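Local coordinates for protein octenoyl-CoA reductase/carboxylase (Streptomyces sp., PDB 4A0S) that catalyses the NADPH-dependent reductive carboxylation of 2-octenoyl-CoA, supplying an extender unit for cinnabaramide polyketide biosynthesis, at residues Thr205-Arg208 with Met209-Asp213; Asp284-Arg287 with Val288-Thr291; Asn347-Leu350 with Trp351-Lys355. All coordinates share one frame; numbering follows the deposited sequence.

Interaction 1: Thr205-Arg208 with Met209-Asp213. With NAP (NADP nicotinamide-adenine-dinucleotide phosphate), chain F.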
loop_
_atom_site.group_PDB
_atom_site.type_symbol
_atom_site.label_atom_id
_atom_site.label_comp_id
_atom_site.label_asym_id
_atom_site.label_seq_id
_atom_site.Cartn_x
_atom_site.Cartn_y
_atom_site.Cartn_z
ATOM N N THR A 205 3.051 -17.132 -10.692
ATOM C CA THR A 205 3.328 -17.249 -9.271
ATOM C C THR A 205 4.521 -16.390 -8.860
ATOM O O THR A 205 4.472 -15.707 -7.840
ATOM C CB THR A 205 3.583 -18.710 -8.875
ATOM O OG1 THR A 205 2.366 -19.440 -9.028
ATOM C CG2 THR A 205 4.021 -18.807 -7.431
ATOM N N ALA A 206 5.576 -16.429 -9.667
ATOM C CA ALA A 206 6.747 -15.627 -9.401
ATOM C C ALA A 206 6.370 -14.137 -9.535
ATOM O O ALA A 206 6.879 -13.276 -8.811
ATOM C CB ALA A 206 7.868 -16.000 -10.373
ATOM N N TYR A 207 5.466 -13.868 -10.464
ATOM C CA TYR A 207 5.046 -12.524 -10.777
ATOM C C TYR A 207 4.302 -11.956 -9.575
ATOM O O TYR A 207 4.564 -10.828 -9.132
ATOM C CB TYR A 207 4.136 -12.503 -12.009
ATOM C CG TYR A 207 3.660 -11.104 -12.290
ATOM C CD1 TYR A 207 2.604 -10.547 -11.558
ATOM C CD2 TYR A 207 4.305 -10.310 -13.246
ATOM C CE1 TYR A 207 2.198 -9.238 -11.776
ATOM C CE2 TYR A 207 3.886 -9.006 -13.482
ATOM C CZ TYR A 207 2.840 -8.481 -12.727
ATOM O OH TYR A 207 2.427 -7.200 -12.940
ATOM N N ARG A 208 3.371 -12.742 -9.048
ATOM C CA ARG A 208 2.628 -12.317 -7.863
ATOM C C ARG A 208 3.596 -12.038 -6.710
ATOM O O ARG A 208 3.514 -11.015 -6.055
ATOM C CB ARG A 208 1.616 -13.378 -7.430
ATOM C CG ARG A 208 0.836 -12.919 -6.209
ATOM C CD ARG A 208 -0.263 -13.874 -5.797
ATOM N NE ARG A 208 -0.929 -13.368 -4.607
ATOM C CZ ARG A 208 -2.079 -12.691 -4.616
ATOM N NH1 ARG A 208 -2.702 -12.411 -5.759
ATOM N NH2 ARG A 208 -2.609 -12.274 -3.476
ATOM N N MET A 209 4.511 -12.975 -6.490
ATOM C CA MET A 209 5.484 -12.887 -5.414
ATOM C C MET A 209 6.378 -11.668 -5.502
ATOM O O MET A 209 6.769 -11.141 -4.486
ATOM C CB MET A 209 6.356 -14.142 -5.441
ATOM C CG MET A 209 5.560 -15.381 -5.059
ATOM S SD MET A 209 6.532 -16.865 -5.229
ATOM C CE MET A 209 7.666 -16.676 -3.845
ATOM N N LEU A 210 6.710 -11.234 -6.712
ATOM C CA LEU A 210 7.784 -10.257 -6.868
ATOM C C LEU A 210 7.355 -8.979 -7.526
ATOM O O LEU A 210 7.856 -7.929 -7.180
ATOM C CB LEU A 210 8.939 -10.837 -7.683
ATOM C CG LEU A 210 9.663 -12.017 -7.052
ATOM C CD1 LEU A 210 10.619 -12.600 -8.087
ATOM C CD2 LEU A 210 10.422 -11.558 -5.795
ATOM N N VAL A 211 6.468 -9.079 -8.512
ATOM C CA VAL A 211 6.161 -7.897 -9.292
ATOM C C VAL A 211 4.913 -7.234 -8.764
ATOM O O VAL A 211 4.857 -6.013 -8.623
ATOM C CB VAL A 211 6.014 -8.213 -10.796
ATOM C CG1 VAL A 211 5.643 -6.931 -11.588
ATOM C CG2 VAL A 211 7.302 -8.853 -11.341
ATOM N N SER A 212 3.910 -8.065 -8.495
ATOM C CA SER A 212 2.580 -7.607 -8.149
ATOM C C SER A 212 2.560 -6.827 -6.855
ATOM O O SER A 212 3.346 -7.098 -5.943
ATOM C CB SER A 212 1.647 -8.800 -7.987
ATOM O OG SER A 212 0.347 -8.333 -7.699
ATOM N N ASP A 213 1.617 -5.889 -6.752
ATOM C CA ASP A 213 1.399 -5.238 -5.470
ATOM C C ASP A 213 0.786 -6.205 -4.457
ATOM O O ASP A 213 0.616 -5.865 -3.310
ATOM C CB ASP A 213 0.590 -3.944 -5.592
ATOM C CG ASP A 213 -0.862 -4.165 -5.989
ATOM O OD1 ASP A 213 -1.299 -5.323 -6.182
ATOM O OD2 ASP A 213 -1.573 -3.131 -6.109
HETATM P PA NAP F . 11.233 -26.924 -9.577
HETATM O O1A NAP F . 11.151 -26.490 -11.088
HETATM O O2A NAP F . 11.564 -28.361 -9.307
HETATM O O5B NAP F . 12.320 -26.038 -8.945
HETATM C C5B NAP F . 12.490 -26.135 -7.545
HETATM C C4B NAP F . 13.923 -25.721 -7.253
HETATM O O4B NAP F . 14.056 -25.781 -5.826
HETATM C C3B NAP F . 14.969 -26.684 -7.853
HETATM O O3B NAP F . 15.654 -25.942 -8.841
HETATM C C2B NAP F . 15.963 -26.915 -6.725
HETATM O O2B NAP F . 16.990 -25.926 -6.703
HETATM C C1B NAP F . 15.153 -26.744 -5.490
HETATM N N9A NAP F . 14.517 -28.047 -5.172
HETATM C C8A NAP F . 14.093 -29.013 -6.004
HETATM N N7A NAP F . 13.539 -30.015 -5.309
HETATM C C5A NAP F . 13.621 -29.662 -4.034
HETATM C C6A NAP F . 13.248 -30.295 -2.874
HETATM N N6A NAP F . 12.646 -31.482 -2.932
HETATM N N1A NAP F . 13.470 -29.676 -1.725
HETATM C C2A NAP F . 14.036 -28.473 -1.678
HETATM N N3A NAP F . 14.433 -27.843 -2.761
HETATM C C4A NAP F . 14.227 -28.426 -3.946
HETATM O O3 NAP F . 9.867 -26.571 -8.818
HETATM P PN NAP F . 9.151 -25.134 -8.905
HETATM O O1N NAP F . 8.134 -25.343 -10.082
HETATM O O2N NAP F . 10.105 -23.970 -8.977
HETATM O O5D NAP F . 8.355 -25.217 -7.524
HETATM C C5D NAP F . 9.158 -25.087 -6.355
HETATM C C4D NAP F . 8.194 -25.159 -5.205
HETATM O O4D NAP F . 7.233 -24.065 -5.406
HETATM C C3D NAP F . 7.357 -26.439 -5.195
HETATM O O3D NAP F . 7.269 -26.762 -3.791
HETATM C C2D NAP F . 6.016 -26.014 -5.751
HETATM O O2D NAP F . 4.940 -26.836 -5.240
HETATM C C1D NAP F . 5.932 -24.645 -5.105
HETATM N N1N NAP F . 5.131 -23.827 -5.985
HETATM C C2N NAP F . 4.107 -23.109 -5.406
HETATM C C3N NAP F . 3.368 -22.334 -6.255
HETATM C C7N NAP F . 2.260 -21.576 -5.634
HETATM O O7N NAP F . 2.087 -21.554 -4.411
HETATM N N7N NAP F . 1.494 -20.997 -6.518
HETATM C C4N NAP F . 3.624 -22.260 -7.627
HETATM C C5N NAP F . 4.659 -22.965 -8.218
HETATM C C6N NAP F . 5.427 -23.755 -7.379
HETATM P P2B NAP F . 18.289 -26.309 -5.834
HETATM O O1X NAP F . 19.272 -25.185 -6.488
HETATM O O2X NAP F . 18.046 -26.003 -4.271
HETATM O O3X NAP F . 18.522 -27.744 -6.240
#
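Met-209 N donates to Thr-205 O at 3.0 Å in the regular helical manner, but near the C-terminal end of helix 200-210 the pattern changes, and Tyr-207 O takes three amides: Leu-210 N from above the carbonyl plane, Val-211 N at 2.7 Å, and Ser-212 N at 2.9 Å. That last bond reaches five residues along the chain, one beyond the usual helical four.

The same turn sets the side chains. With CG of Tyr-207 anti to its backbone N (chi1 178°), the ring lies against Val-211, whose CB sits over one face, toward the rim, 3.6 Å from the Tyr-207 centroid, in a CH-pi contact. Val-211 CG1 presses on Tyr-207 CE2 at 3.3 Å, which is tight packing, while Ser-212 CB approaches obliquely. Phe-240 meets the Tyr-207 ring edge-to-face, and Lys-219 of the second subunit packs on it. Replacing Tyr-207 by an alanine removes the ring and would probably leave Val-211 without its aromatic support and Phe-240 without its partner.

Nearer the cofactor, Met-209 CG crowds Thr-205 O at 3.0 Å, and its sulfur SD touches Thr-205 CG2 at 3.9 Å. Thr-205 OG1 receives a weak hydrogen bond from N7N of the nicotinamide carboxamide at 3.1 Å and is also bonded to Leu-201 O. Arg-208 turns elsewhere, to salt bridges with Glu-367 and Asp-154.

The chemistry is thus divided along one short helix end: apolar contacts and a carbonyl oxygen that accepts three amides secure its close, while a hydroxyl held by the helix itself is presented to the NADP carboxamide.

Interaction 2: Asp284-Arg287 with Val288-Thr291. With CO8 (octanoyl-coenzyme A), chain L.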
loop_
_atom_site.group_PDB
_atom_site.type_symbol
_atom_site.label_atom_id
_atom_site.label_comp_id
_atom_site.label_asym_id
_atom_site.label_seq_id
_atom_site.Cartn_x
_atom_site.Cartn_y
_atom_site.Cartn_z
ATOM N N ASP A 284 18.989 -26.676 13.472
ATOM C CA ASP A 284 20.149 -26.148 14.172
ATOM C C ASP A 284 20.125 -24.617 14.139
ATOM O O ASP A 284 20.734 -24.007 13.258
ATOM C CB ASP A 284 21.412 -26.697 13.497
ATOM C CG ASP A 284 22.686 -26.461 14.301
ATOM O OD1 ASP A 284 22.766 -25.501 15.094
ATOM O OD2 ASP A 284 23.637 -27.239 14.105
ATOM N N PRO A 285 19.431 -23.993 15.112
ATOM C CA PRO A 285 19.262 -22.537 15.154
ATOM C C PRO A 285 20.574 -21.768 15.021
ATOM O O PRO A 285 20.634 -20.781 14.280
ATOM C CB PRO A 285 18.648 -22.298 16.537
ATOM C CG PRO A 285 17.957 -23.559 16.854
ATOM C CD PRO A 285 18.811 -24.641 16.281
ATOM N N ARG A 286 21.608 -22.227 15.730
ATOM C CA ARG A 286 22.917 -21.590 15.699
ATOM C C ARG A 286 23.510 -21.561 14.298
ATOM O O ARG A 286 23.940 -20.507 13.818
ATOM C CB ARG A 286 23.891 -22.291 16.653
ATOM C CG ARG A 286 25.262 -21.620 16.711
ATOM C CD ARG A 286 25.095 -20.102 16.743
ATOM N NE ARG A 286 26.320 -19.388 17.083
ATOM C CZ ARG A 286 26.366 -18.084 17.346
ATOM N NH1 ARG A 286 25.251 -17.357 17.314
ATOM N NH2 ARG A 286 27.522 -17.505 17.649
ATOM N N ARG A 287 23.541 -22.731 13.665
ATOM C CA ARG A 287 24.066 -22.882 12.352
ATOM C C ARG A 287 23.234 -22.104 11.342
ATOM O O ARG A 287 23.806 -21.493 10.446
ATOM C CB ARG A 287 24.105 -24.357 11.935
ATOM C CG ARG A 287 24.706 -24.587 10.556
ATOM C CD ARG A 287 25.443 -25.902 10.483
ATOM N NE ARG A 287 24.559 -27.019 10.164
ATOM C CZ ARG A 287 24.296 -27.445 8.931
ATOM N NH1 ARG A 287 24.835 -26.849 7.875
ATOM N NH2 ARG A 287 23.484 -28.472 8.753
ATOM N N VAL A 288 21.923 -21.986 11.594
ATOM C CA VAL A 288 21.081 -21.165 10.726
ATOM C C VAL A 288 21.515 -19.708 10.843
ATOM O O VAL A 288 21.652 -19.026 9.830
ATOM C CB VAL A 288 19.559 -21.348 10.985
ATOM C CG1 VAL A 288 18.744 -20.353 10.173
ATOM C CG2 VAL A 288 19.127 -22.757 10.626
ATOM N N VAL A 289 21.775 -19.246 12.066
ATOM C CA VAL A 289 22.216 -17.860 12.264
ATOM C C VAL A 289 23.576 -17.626 11.618
ATOM O O VAL A 289 23.733 -16.695 10.818
ATOM C CB VAL A 289 22.218 -17.439 13.760
ATOM C CG1 VAL A 289 22.891 -16.087 13.945
ATOM C CG2 VAL A 289 20.787 -17.383 14.292
ATOM N N GLU A 290 24.549 -18.477 11.945
ATOM C CA GLU A 290 25.888 -18.372 11.355
ATOM C C GLU A 290 25.797 -18.367 9.834
ATOM O O GLU A 290 26.294 -17.455 9.186
ATOM C CB GLU A 290 26.800 -19.518 11.796
ATOM C CG GLU A 290 27.131 -19.565 13.268
ATOM C CD GLU A 290 27.747 -20.896 13.665
ATOM O OE1 GLU A 290 26.988 -21.835 13.985
ATOM O OE2 GLU A 290 28.988 -21.015 13.635
ATOM N N THR A 291 25.144 -19.390 9.286
ATOM C CA THR A 291 24.988 -19.543 7.845
ATOM C C THR A 291 24.221 -18.374 7.233
ATOM O O THR A 291 24.638 -17.837 6.212
ATOM C CB THR A 291 24.307 -20.880 7.487
ATOM O OG1 THR A 291 25.076 -21.958 8.026
ATOM C CG2 THR A 291 24.196 -21.054 5.971
HETATM N N1A CO8 L . 27.828 -11.924 27.328
HETATM C C2A CO8 L . 28.473 -11.077 26.531
HETATM N N3A CO8 L . 28.208 -11.008 25.229
HETATM C C4A CO8 L . 27.270 -11.805 24.678
HETATM C C5A CO8 L . 26.578 -12.703 25.484
HETATM C C6A CO8 L . 26.880 -12.750 26.845
HETATM N N6A CO8 L . 26.241 -13.590 27.658
HETATM N N7A CO8 L . 25.720 -13.362 24.708
HETATM C C8A CO8 L . 25.863 -12.901 23.466
HETATM N N9A CO8 L . 26.813 -11.955 23.436
HETATM C C1B CO8 L . 27.258 -11.177 22.222
HETATM C C2B CO8 L . 28.062 -11.956 21.169
HETATM O O2B CO8 L . 29.122 -11.124 20.670
HETATM C C3B CO8 L . 27.032 -12.236 20.072
HETATM O O3B CO8 L . 27.648 -12.238 18.780
HETATM P P3B CO8 L . 27.640 -13.573 17.865
HETATM O O7A CO8 L . 28.303 -14.721 18.801
HETATM O O8A CO8 L . 26.084 -13.977 17.671
HETATM O O9A CO8 L . 28.351 -13.353 16.583
HETATM C C4B CO8 L . 26.128 -11.019 20.149
HETATM O O4B CO8 L . 26.022 -10.733 21.566
HETATM C C5B CO8 L . 24.763 -11.336 19.491
HETATM O O5B CO8 L . 23.953 -10.146 19.319
HETATM P P1A CO8 L . 24.180 -9.099 18.074
HETATM O O1A CO8 L . 22.938 -8.046 18.159
HETATM O O2A CO8 L . 25.506 -8.426 18.120
HETATM O O3A CO8 L . 24.020 -9.935 16.670
HETATM P P2A CO8 L . 22.726 -9.840 15.670
HETATM O O4A CO8 L . 22.881 -11.132 14.721
HETATM O O5A CO8 L . 22.578 -8.570 14.888
HETATM O O6A CO8 L . 21.422 -10.155 16.572
HETATM C CBP CO8 L . 19.198 -9.803 17.497
HETATM C CCP CO8 L . 20.196 -9.429 16.397
HETATM C CDP CO8 L . 18.886 -11.300 17.349
HETATM C CEP CO8 L . 17.927 -8.967 17.277
HETATM C CAP CO8 L . 19.862 -9.505 18.874
HETATM O OAP CO8 L . 20.387 -8.163 18.894
HETATM C C9P CO8 L . 18.872 -9.633 20.035
HETATM O O9P CO8 L . 18.458 -10.735 20.418
HETATM N N8P CO8 L . 18.522 -8.452 20.544
HETATM C C7P CO8 L . 17.551 -8.293 21.622
HETATM C C6P CO8 L . 16.161 -8.588 21.049
HETATM C C5P CO8 L . 15.276 -9.121 22.171
HETATM O O5P CO8 L . 15.268 -10.319 22.463
HETATM N N4P CO8 L . 14.567 -8.197 22.818
HETATM C C3P CO8 L . 14.598 -6.770 22.463
HETATM C C2P CO8 L . 13.448 -6.087 23.181
HETATM S S1P CO8 L . 11.836 -6.303 22.322
HETATM C "C1'" CO8 L . 11.041 -5.046 23.188
HETATM O "O1'" CO8 L . 10.602 -5.282 24.318
HETATM C "C2'" CO8 L . 10.986 -3.788 22.593
HETATM C "C3'" CO8 L . 10.367 -2.708 23.214
HETATM C "C4'" CO8 L . 10.247 -1.448 22.611
HETATM C "C5'" CO8 L . 10.982 -1.260 21.279
HETATM C "C6'" CO8 L . 11.009 0.230 20.890
HETATM C "C7'" CO8 L . 12.014 0.386 19.760
HETATM C "C8'" CO8 L . 12.007 1.821 19.263
HETATM O O HOH W 1 25.642 -24.351 6.965
#
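Arg-287 runs alongside Thr-291, its CG 3.7 Å from Thr-291 OG1, in the first turns of helix 285-303, which Asp-284 opens as N-cap in the nucleotide-binding, Rossmann-type domain. The capping bond, Arg-287 N to Asp-284 OD1, 3.2 Å, meets the oxygen from above the carboxylate plane. Arg-287 O accepts from both Thr-291 N and Thr-291 OG1, arriving from opposite faces of the carbonyl plane at 2.7 and 2.8 Å. With OG1 beside its backbone N (chi1 -58°), the threonine can fold its hydroxyl back onto the preceding turn. In one of two modelled conformers, Arg-287 NH1 gives to a water oxygen, 2.8 Å, that donates to Thr-291 OG1, while NH2 is salt-bridged to Asp-280.

Arg-286 serves the ligand. Its guanidinium meets the 3'-phosphate of octanoyl-CoA at an edge, P3B lying in plane; NH2 binds O7A at 3.1 Å, and NH1 reaches O8A only weakly. Arg-293 also bonds to the coenzyme, so positive charge gathers here. Glu-290 crosses the arginine chain at about a right angle and sets its CG over one guanidinium face. Its OE1 stands 4.0 Å from Arg-286 NE, far off the guanidinium plane, where no N-H points at it; the attraction, of charges alone, may steady the arginine.

Val-288 faces inward, onto Leu-321 and Ile-324 of helix 316-325, and its CG2 methyl rests 3.3 Å from Asp-284 O.

Interaction 3: Asn347-Leu350 with Trp351-Lys355. With CO8 (octanoyl-coenzyme A), chain L.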
loop_
_atom_site.group_PDB
_atom_site.type_symbol
_atom_site.label_atom_id
_atom_site.label_comp_id
_atom_site.label_asym_id
_atom_site.label_seq_id
_atom_site.Cartn_x
_atom_site.Cartn_y
_atom_site.Cartn_z
ATOM N N ASN A 347 12.426 -15.490 15.349
ATOM C CA ASN A 347 11.531 -14.351 15.209
ATOM C C ASN A 347 12.193 -13.036 15.556
ATOM O O ASN A 347 11.723 -11.981 15.147
ATOM C CB ASN A 347 10.262 -14.525 16.037
ATOM C CG ASN A 347 9.177 -13.516 15.652
ATOM O OD1 ASN A 347 8.914 -13.284 14.464
ATOM N ND2 ASN A 347 8.558 -12.908 16.650
ATOM N N ARG A 348 13.288 -13.093 16.295
ATOM C CA ARG A 348 14.025 -11.874 16.589
ATOM C C ARG A 348 14.418 -11.162 15.301
ATOM O O ARG A 348 14.267 -9.954 15.186
ATOM C CB ARG A 348 15.248 -12.150 17.451
ATOM C CG ARG A 348 14.872 -12.485 18.878
ATOM C CD ARG A 348 16.081 -12.936 19.647
ATOM N NE ARG A 348 16.858 -13.911 18.881
ATOM C CZ ARG A 348 18.117 -14.246 19.150
ATOM N NH1 ARG A 348 18.749 -13.690 20.175
ATOM N NH2 ARG A 348 18.744 -15.135 18.387
ATOM N N TYR A 349 14.878 -11.923 14.321
ATOM C CA TYR A 349 15.242 -11.331 13.044
ATOM C C TYR A 349 14.026 -10.759 12.345
ATOM O O TYR A 349 14.123 -9.755 11.645
ATOM C CB TYR A 349 16.016 -12.331 12.185
ATOM C CG TYR A 349 17.340 -12.637 12.828
ATOM C CD1 TYR A 349 18.438 -11.814 12.623
ATOM C CD2 TYR A 349 17.476 -13.719 13.706
ATOM C CE1 TYR A 349 19.658 -12.074 13.246
ATOM C CE2 TYR A 349 18.679 -13.986 14.333
ATOM C CZ TYR A 349 19.769 -13.162 14.098
ATOM O OH TYR A 349 20.960 -13.428 14.716
ATOM N N LEU A 350 12.868 -11.354 12.580
ATOM C CA LEU A 350 11.675 -10.858 11.934
ATOM C C LEU A 350 11.185 -9.545 12.545
ATOM O O LEU A 350 11.047 -8.546 11.839
ATOM C CB LEU A 350 10.565 -11.893 11.969
ATOM C CG LEU A 350 9.477 -11.528 10.967
ATOM C CD1 LEU A 350 9.969 -11.882 9.563
ATOM C CD2 LEU A 350 8.260 -12.311 11.295
ATOM N N TRP A 351 10.908 -9.542 13.845
ATOM C CA TRP A 351 10.309 -8.352 14.445
ATOM C C TRP A 351 11.336 -7.258 14.718
ATOM O O TRP A 351 11.071 -6.087 14.468
ATOM C CB TRP A 351 9.510 -8.686 15.704
ATOM C CG TRP A 351 10.232 -8.416 16.999
ATOM C CD1 TRP A 351 10.530 -7.187 17.542
ATOM C CD2 TRP A 351 10.732 -9.386 17.915
ATOM N NE1 TRP A 351 11.201 -7.343 18.727
ATOM C CE2 TRP A 351 11.329 -8.680 18.986
ATOM C CE3 TRP A 351 10.727 -10.787 17.945
ATOM C CZ2 TRP A 351 11.919 -9.331 20.069
ATOM C CZ3 TRP A 351 11.306 -11.427 19.029
ATOM C CH2 TRP A 351 11.901 -10.699 20.072
ATOM N N MET A 352 12.512 -7.634 15.212
ATOM C CA MET A 352 13.508 -6.623 15.567
ATOM C C MET A 352 13.953 -5.837 14.345
ATOM O O MET A 352 14.271 -4.658 14.426
ATOM C CB MET A 352 14.728 -7.262 16.216
ATOM C CG MET A 352 14.530 -7.644 17.652
ATOM S SD MET A 352 14.484 -6.181 18.719
ATOM C CE MET A 352 16.186 -5.597 18.689
ATOM N N LYS A 353 13.980 -6.504 13.210
ATOM C CA LYS A 353 14.410 -5.851 11.993
ATOM C C LYS A 353 13.225 -5.536 11.087
ATOM O O LYS A 353 13.394 -5.139 9.938
ATOM C CB LYS A 353 15.516 -6.678 11.344
ATOM C CG LYS A 353 16.834 -6.424 12.088
ATOM C CD LYS A 353 17.765 -7.609 12.101
ATOM C CE LYS A 353 18.976 -7.312 12.968
ATOM N NZ LYS A 353 19.613 -8.572 13.435
ATOM N N LEU A 354 12.029 -5.680 11.656
ATOM C CA LEU A 354 10.768 -5.302 11.007
ATOM C C LEU A 354 10.666 -5.890 9.611
ATOM O O LEU A 354 10.289 -5.204 8.656
ATOM C CB LEU A 354 10.606 -3.778 10.957
ATOM C CG LEU A 354 10.663 -3.080 12.309
ATOM C CD1 LEU A 354 12.080 -2.571 12.595
ATOM C CD2 LEU A 354 9.658 -1.944 12.360
ATOM N N LYS A 355 11.025 -7.157 9.502
ATOM C CA LYS A 355 10.905 -7.887 8.247
ATOM C C LYS A 355 9.487 -8.437 8.087
ATOM O O LYS A 355 8.738 -8.544 9.056
ATOM C CB LYS A 355 11.914 -9.029 8.205
ATOM C CG LYS A 355 13.328 -8.579 8.547
ATOM C CD LYS A 355 14.330 -9.669 8.252
ATOM C CE LYS A 355 15.709 -9.309 8.806
ATOM N NZ LYS A 355 16.687 -10.387 8.468
HETATM N N1A CO8 L . 27.828 -11.924 27.328
HETATM C C2A CO8 L . 28.473 -11.077 26.531
HETATM N N3A CO8 L . 28.208 -11.008 25.229
HETATM C C4A CO8 L . 27.270 -11.805 24.678
HETATM C C5A CO8 L . 26.578 -12.703 25.484
HETATM C C6A CO8 L . 26.880 -12.750 26.845
HETATM N N6A CO8 L . 26.241 -13.590 27.658
HETATM N N7A CO8 L . 25.720 -13.362 24.708
HETATM C C8A CO8 L . 25.863 -12.901 23.466
HETATM N N9A CO8 L . 26.813 -11.955 23.436
HETATM C C1B CO8 L . 27.258 -11.177 22.222
HETATM C C2B CO8 L . 28.062 -11.956 21.169
HETATM O O2B CO8 L . 29.122 -11.124 20.670
HETATM C C3B CO8 L . 27.032 -12.236 20.072
HETATM O O3B CO8 L . 27.648 -12.238 18.780
HETATM P P3B CO8 L . 27.640 -13.573 17.865
HETATM O O7A CO8 L . 28.303 -14.721 18.801
HETATM O O8A CO8 L . 26.084 -13.977 17.671
HETATM O O9A CO8 L . 28.351 -13.353 16.583
HETATM C C4B CO8 L . 26.128 -11.019 20.149
HETATM O O4B CO8 L . 26.022 -10.733 21.566
HETATM C C5B CO8 L . 24.763 -11.336 19.491
HETATM O O5B CO8 L . 23.953 -10.146 19.319
HETATM P P1A CO8 L . 24.180 -9.099 18.074
HETATM O O1A CO8 L . 22.938 -8.046 18.159
HETATM O O2A CO8 L . 25.506 -8.426 18.120
HETATM O O3A CO8 L . 24.020 -9.935 16.670
HETATM P P2A CO8 L . 22.726 -9.840 15.670
HETATM O O4A CO8 L . 22.881 -11.132 14.721
HETATM O O5A CO8 L . 22.578 -8.570 14.888
HETATM O O6A CO8 L . 21.422 -10.155 16.572
HETATM C CBP CO8 L . 19.198 -9.803 17.497
HETATM C CCP CO8 L . 20.196 -9.429 16.397
HETATM C CDP CO8 L . 18.886 -11.300 17.349
HETATM C CEP CO8 L . 17.927 -8.967 17.277
HETATM C CAP CO8 L . 19.862 -9.505 18.874
HETATM O OAP CO8 L . 20.387 -8.163 18.894
HETATM C C9P CO8 L . 18.872 -9.633 20.035
HETATM O O9P CO8 L . 18.458 -10.735 20.418
HETATM N N8P CO8 L . 18.522 -8.452 20.544
HETATM C C7P CO8 L . 17.551 -8.293 21.622
HETATM C C6P CO8 L . 16.161 -8.588 21.049
HETATM C C5P CO8 L . 15.276 -9.121 22.171
HETATM O O5P CO8 L . 15.268 -10.319 22.463
HETATM N N4P CO8 L . 14.567 -8.197 22.818
HETATM C C3P CO8 L . 14.598 -6.770 22.463
HETATM C C2P CO8 L . 13.448 -6.087 23.181
HETATM S S1P CO8 L . 11.836 -6.303 22.322
HETATM C "C1'" CO8 L . 11.041 -5.046 23.188
HETATM O "O1'" CO8 L . 10.602 -5.282 24.318
HETATM C "C2'" CO8 L . 10.986 -3.788 22.593
HETATM C "C3'" CO8 L . 10.367 -2.708 23.214
HETATM C "C4'" CO8 L . 10.247 -1.448 22.611
HETATM C "C5'" CO8 L . 10.982 -1.260 21.279
HETATM C "C6'" CO8 L . 11.009 0.230 20.890
HETATM C "C7'" CO8 L . 12.014 0.386 19.760
HETATM C "C8'" CO8 L . 12.007 1.821 19.263
#
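Trp-351 lays one indole face over the backbone and CG of Arg-348, in a short helix, 347-352, that a Schellman motif brings to an end. Arg-348 CA stands 4.1 Å from the centroid of the six-membered ring, a CH-pi contact, and Arg-348 CG lies 3.7 Å from Trp-351 CH2. Met-352 CG covers the same face nearer the rim. A chi1 of 100°, well away from a staggered value, suggests that the indole is held in place by its surroundings. Asn-347 meets the ring at its edge, ND2 being 3.3 Å from Trp-351 CE3, and donates from that nitrogen to Ser-337 and Thr-334 of the third subunit. A further stretch of the indole edge turns to the thioester sulfur S1P, 3.8 Å from Trp-351 CZ2, and the side chain also touches NADP.

Other parts of the pantetheine arm touch Arg-348, Tyr-349, Met-352 and Lys-353. One methyl of its dimethyl group, CDP, sits 3.5 Å above the centre of the Arg-348 guanidinium and also over a face of the Tyr-349 ring, toward the rim. Arg-348 NH1 gives a weak bond to the amide oxygen O9P, while its NH2 is engaged by Asp-346. Tyr-349 and Lys-353 extend side by side to the same phosphate: Tyr-349 OH bonds O4A at 3.0 Å, and Lys-353 NZ reaches O5A weakly.

In the Schellman turn Leu-354 adopts positive phi, and Lys-355 N closes on Leu-350 O at 2.7 Å, in the carbonyl plane, with a weak Leu-354 N to Trp-351 O bond. The extended Lys-355 chain, its NZ held by Val-323 O and Ala-326 O, passes by Tyr-349 O, a buried oxygen with no polar partner, leaving Lys-355 CE 3.3 Å from it.

How the interactions relate
All three are local contacts along helices, yet each meets its ligand differently. The touching residues of interaction 1 are all buried, and it works mainly by apolar packing and backbone bonds, touching NADP through one hydroxyl. Interactions 2 and 3, their centres about 16 Å apart, serve the same octanoyl-CoA from the start of one helix and along another. They meet where Val-289 CG1 packs on Tyr-349 OH, 3.4 Å away. Interaction 2 is partly exposed and charged, and meets the 3'-phosphate; interaction 3 is mostly buried at a subunit interface and mixes aromatic, aliphatic and polar groups. Interactions 1 and 3 join across subunits, since Arg-208 packs on Leu-354 of the third subunit.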